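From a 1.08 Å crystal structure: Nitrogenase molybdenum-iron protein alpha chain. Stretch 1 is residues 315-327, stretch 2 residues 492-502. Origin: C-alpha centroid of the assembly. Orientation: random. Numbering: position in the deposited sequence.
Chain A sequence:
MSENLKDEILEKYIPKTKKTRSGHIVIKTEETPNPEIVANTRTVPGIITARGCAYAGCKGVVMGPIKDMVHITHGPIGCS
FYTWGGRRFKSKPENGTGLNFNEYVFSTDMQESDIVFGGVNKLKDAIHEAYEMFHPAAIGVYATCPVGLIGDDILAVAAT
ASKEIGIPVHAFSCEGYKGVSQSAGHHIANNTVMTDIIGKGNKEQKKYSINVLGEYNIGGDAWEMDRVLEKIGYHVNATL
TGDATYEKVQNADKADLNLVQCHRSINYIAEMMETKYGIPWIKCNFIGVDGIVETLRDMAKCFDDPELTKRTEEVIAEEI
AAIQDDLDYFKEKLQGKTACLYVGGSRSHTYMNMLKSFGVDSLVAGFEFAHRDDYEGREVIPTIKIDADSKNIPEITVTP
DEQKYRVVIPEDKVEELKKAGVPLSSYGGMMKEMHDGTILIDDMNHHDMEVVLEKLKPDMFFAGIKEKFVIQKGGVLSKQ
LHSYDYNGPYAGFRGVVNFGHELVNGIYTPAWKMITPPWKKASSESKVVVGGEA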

# COMPACT_ATOMS: atom_id res chain seq x y z
N VAL A 315 -16.49 35.46 25.26
CA VAL A 315 -16.11 34.46 24.29
C VAL A 315 -14.75 34.77 23.65
O VAL A 315 -13.92 33.88 23.51
CB VAL A 315 -17.22 34.28 23.23
CG1 VAL A 315 -16.76 33.41 22.08
CG2 VAL A 315 -18.47 33.68 23.89
N ILE A 316 -14.52 36.03 23.31
CA ILE A 316 -13.20 36.44 22.78
C ILE A 316 -12.11 36.03 23.78
O ILE A 316 -11.11 35.41 23.40
CB ILE A 316 -13.15 37.95 22.48
CG1 ILE A 316 -13.98 38.28 21.23
CG2 ILE A 316 -11.71 38.41 22.29
CD1 ILE A 316 -14.21 39.74 21.04
N ALA A 317 -12.30 36.36 25.06
CA ALA A 317 -11.25 36.10 26.02
C ALA A 317 -10.98 34.60 26.19
O ALA A 317 -9.82 34.18 26.25
CB ALA A 317 -11.60 36.72 27.36
N GLU A 318 -12.05 33.80 26.23
CA GLU A 318 -11.86 32.37 26.44
C GLU A 318 -11.24 31.71 25.21
O GLU A 318 -10.39 30.82 25.31
CB GLU A 318 -13.13 31.66 26.87
CG GLU A 318 -14.13 31.37 25.83
CD GLU A 318 -15.41 30.87 26.43
OE1 GLU A 318 -15.51 30.78 27.66
OE2 GLU A 318 -16.32 30.61 25.66
N GLU A 319 -11.67 32.13 24.01
CA GLU A 319 -11.14 31.56 22.78
C GLU A 319 -9.64 31.89 22.63
O GLU A 319 -8.83 31.04 22.26
CB GLU A 319 -11.93 32.08 21.59
CG GLU A 319 -13.36 31.54 21.49
CD GLU A 319 -13.46 30.08 21.09
OE1 GLU A 319 -12.59 29.58 20.33
OE2 GLU A 319 -14.49 29.45 21.42
N ILE A 320 -9.27 33.13 22.94
CA ILE A 320 -7.87 33.54 22.81
C ILE A 320 -7.04 32.82 23.88
O ILE A 320 -5.94 32.33 23.59
CB ILE A 320 -7.72 35.05 22.88
CG1 ILE A 320 -8.30 35.68 21.60
CG2 ILE A 320 -6.25 35.44 23.08
CD1 ILE A 320 -8.25 37.17 21.55
N ALA A 321 -7.56 32.74 25.10
CA ALA A 321 -6.79 32.05 26.14
C ALA A 321 -6.47 30.63 25.75
O ALA A 321 -5.39 30.13 26.06
CB ALA A 321 -7.51 32.12 27.49
N ALA A 322 -7.39 29.96 25.08
CA ALA A 322 -7.20 28.58 24.70
C ALA A 322 -6.11 28.37 23.65
O ALA A 322 -5.57 27.28 23.54
CB ALA A 322 -8.50 27.98 24.21
N ILE A 323 -5.79 29.41 22.88
CA ILE A 323 -4.85 29.27 21.78
C ILE A 323 -3.60 30.14 21.93
O ILE A 323 -2.72 30.10 21.05
CB ILE A 323 -5.53 29.54 20.43
CG1 ILE A 323 -5.99 30.99 20.29
CG2 ILE A 323 -6.66 28.57 20.21
CD1 ILE A 323 -6.51 31.35 18.91
N GLN A 324 -3.51 30.94 22.99
CA GLN A 324 -2.42 31.91 23.07
C GLN A 324 -1.03 31.28 23.01
O GLN A 324 -0.13 31.84 22.40
CB GLN A 324 -2.57 32.83 24.29
CG GLN A 324 -1.56 33.98 24.27
CD GLN A 324 -1.83 34.97 23.16
OE1 GLN A 324 -2.94 35.52 23.04
NE2 GLN A 324 -0.84 35.22 22.35
N ASP A 325 -0.87 30.10 23.60
CA ASP A 325 0.42 29.41 23.51
C ASP A 325 0.79 29.10 22.06
O ASP A 325 1.96 29.20 21.66
CB ASP A 325 0.46 28.16 24.33
CG ASP A 325 0.46 28.39 25.82
OD1 ASP A 325 0.70 29.52 26.27
OD2 ASP A 325 0.26 27.38 26.53
N ASP A 326 -0.18 28.67 21.26
CA ASP A 326 0.06 28.42 19.84
C ASP A 326 0.42 29.72 19.14
O ASP A 326 1.35 29.77 18.33
CB ASP A 326 -1.19 27.82 19.18
CG ASP A 326 -1.55 26.45 19.72
OD1 ASP A 326 -0.95 25.46 19.32
OD2 ASP A 326 -2.54 26.37 20.52
N LEU A 327 -0.35 30.79 19.42
CA LEU A 327 -0.09 32.07 18.78
C LEU A 327 1.32 32.53 19.06
O LEU A 327 2.02 33.07 18.17
CB LEU A 327 -1.07 33.14 19.24
CG LEU A 327 -2.56 32.81 19.04
CD1 LEU A 327 -3.41 33.97 19.51
CD2 LEU A 327 -2.84 32.48 17.60
N GLY A 492 -11.63 31.64 11.60
CA GLY A 492 -12.01 31.55 13.01
C GLY A 492 -10.82 31.30 13.93
O GLY A 492 -9.66 31.22 13.49
N PHE A 493 -11.11 31.16 15.22
CA PHE A 493 -10.06 31.02 16.19
C PHE A 493 -9.31 29.71 16.03
O PHE A 493 -8.08 29.68 16.08
CB PHE A 493 -10.64 31.12 17.60
CG PHE A 493 -11.05 32.51 17.99
CD1 PHE A 493 -10.12 33.50 18.24
CD2 PHE A 493 -12.38 32.84 18.14
CE1 PHE A 493 -10.51 34.77 18.63
CE2 PHE A 493 -12.77 34.10 18.53
CZ PHE A 493 -11.84 35.07 18.76
N ARG A 494 -10.04 28.60 15.87
CA ARG A 494 -9.36 27.32 15.63
C ARG A 494 -8.62 27.33 14.31
O ARG A 494 -7.58 26.63 14.16
CB ARG A 494 -10.32 26.15 15.66
CG ARG A 494 -10.87 25.95 17.05
CD ARG A 494 -11.80 24.78 17.11
NE ARG A 494 -12.41 24.70 18.42
CZ ARG A 494 -13.45 23.92 18.68
NH1 ARG A 494 -13.94 23.15 17.73
NH2 ARG A 494 -13.97 23.92 19.89
N GLY A 495 -9.11 28.10 13.34
CA GLY A 495 -8.43 28.23 12.07
C GLY A 495 -7.05 28.86 12.16
O GLY A 495 -6.16 28.47 11.41
N VAL A 496 -6.88 29.84 13.03
CA VAL A 496 -5.56 30.44 13.19
C VAL A 496 -4.56 29.34 13.59
O VAL A 496 -3.43 29.32 13.10
CB VAL A 496 -5.56 31.58 14.23
CG1 VAL A 496 -4.20 32.20 14.34
CG2 VAL A 496 -6.59 32.64 13.90
N VAL A 497 -4.97 28.48 14.53
CA VAL A 497 -4.08 27.42 15.00
C VAL A 497 -3.78 26.44 13.86
O VAL A 497 -2.62 26.03 13.68
CB VAL A 497 -4.70 26.74 16.22
CG1 VAL A 497 -3.89 25.53 16.65
CG2 VAL A 497 -4.87 27.75 17.36
N ASN A 498 -4.81 26.03 13.11
CA ASN A 498 -4.58 25.10 12.01
C ASN A 498 -3.61 25.71 10.98
O ASN A 498 -2.66 25.05 10.52
CB ASN A 498 -5.88 24.71 11.36
CG ASN A 498 -6.80 23.96 12.29
OD1 ASN A 498 -6.35 23.28 13.22
ND2 ASN A 498 -8.10 24.00 11.99
N PHE A 499 -3.88 26.95 10.61
CA PHE A 499 -3.07 27.64 9.62
C PHE A 499 -1.64 27.82 10.12
O PHE A 499 -0.69 27.54 9.38
CB PHE A 499 -3.70 29.03 9.35
CG PHE A 499 -2.91 29.87 8.39
CD1 PHE A 499 -1.98 30.80 8.81
CD2 PHE A 499 -3.11 29.77 7.03
CE1 PHE A 499 -1.24 31.56 7.92
CE2 PHE A 499 -2.38 30.55 6.14
CZ PHE A 499 -1.46 31.43 6.59
N GLY A 500 -1.48 28.26 11.35
CA GLY A 500 -0.14 28.51 11.85
C GLY A 500 0.71 27.27 11.95
O GLY A 500 1.89 27.30 11.56
N HIS A 501 0.16 26.17 12.41
CA HIS A 501 0.95 24.95 12.48
C HIS A 501 1.33 24.45 11.11
O HIS A 501 2.43 23.93 10.92
CB HIS A 501 0.28 23.87 13.33
CG HIS A 501 0.46 24.10 14.79
ND1 HIS A 501 1.70 24.08 15.40
CD2 HIS A 501 -0.44 24.43 15.75
CE1 HIS A 501 1.54 24.35 16.69
NE2 HIS A 501 0.26 24.59 16.92
N GLU A 502 0.41 24.53 10.15
CA GLU A 502 0.75 24.13 8.80
C GLU A 502 1.86 25.00 8.23
O GLU A 502 2.73 24.52 7.47
CB GLU A 502 -0.50 24.12 7.91
CG GLU A 502 -1.40 22.94 8.21
CD GLU A 502 -0.84 21.58 7.80
OE1 GLU A 502 -0.07 21.54 6.88
OE2 GLU A 502 -1.29 20.57 8.38
O HOH W 1 -12.06 26.19 20.53

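Residues 315-327 and 492-502 form two helical segments that lie side by side with nearly the same direction, their axes 13° apart and 9.9 Å from each other at closest approach. Although at least 169 residues separate any touching pair in sequence, the two segments bury 471 Å² between them, most of it on apolar residues.

The apolar contacts begin at Phe493, which loses more surface to the other helix than any other residue here. Its CA-to-CB bond points toward the first helix, and with chi1 in the m well the ring rests against Glu319 and Ile320, slanting back toward the N-terminal end of the first helix so that Phe493 CZ comes to 4.5 Å from Ile316 CA. Ile320 CG1 packs 3.8 Å from Phe493 CE1, while Ile323 CD1 lies near the plane of the ring at its edge, 4.3 Å from Phe493 CD1. The same Ile323 CD1 atom approaches the backbone of the second helix more closely, at 3.6 Å from Phe493 O. Ile323 also serves the next turn: its CG2 methyl meets Val497 CG2 at 3.5 Å, so that this one side chain bridges Phe493 and Val497. Farther along, Leu327 starts sideways from its helix, but its end bends nearer, bringing CD2 to 3.5 Å from Val496 CG1.

One aromatic contact is of a different kind. Glu319 CB sits over a face of the Phe493 ring, 3.6 Å from Phe493 CD2; it is 3.7 Å from the ring centroid and only 15° off the normal, a CH-pi arrangement. The aliphatic base of an acidic side chain thus covers the ring, while its carboxylate oxygens are hydrogen-bonded elsewhere in the structure.

Direct polar contact is limited to a single hydrogen bond. His501 NE2 donates to Asp326 OD1 at 2.8 Å, with an N-H...acceptor angle of 174°, and the oxygen lies at the edge of the imidazole, near its plane. Short and almost linear, the bond is well aligned with the NE2-H direction. Asp326 points toward the second helix, whereas His501 leaves its own helix sideways and comes nearer at its end. The carboxylate also borders the apolar contact, with Asp326 CG 4.0 Å from Val497 CG1.

A water adds an indirect link near Phe493. Water 1 accepts a hydrogen bond from Arg494 NE at 2.6 Å and donates a weak one to Glu319 OE1 at 3.4 Å. Arg494 makes no direct contact with the first helix, so the solvent molecule spans the gap between the two charged side chains.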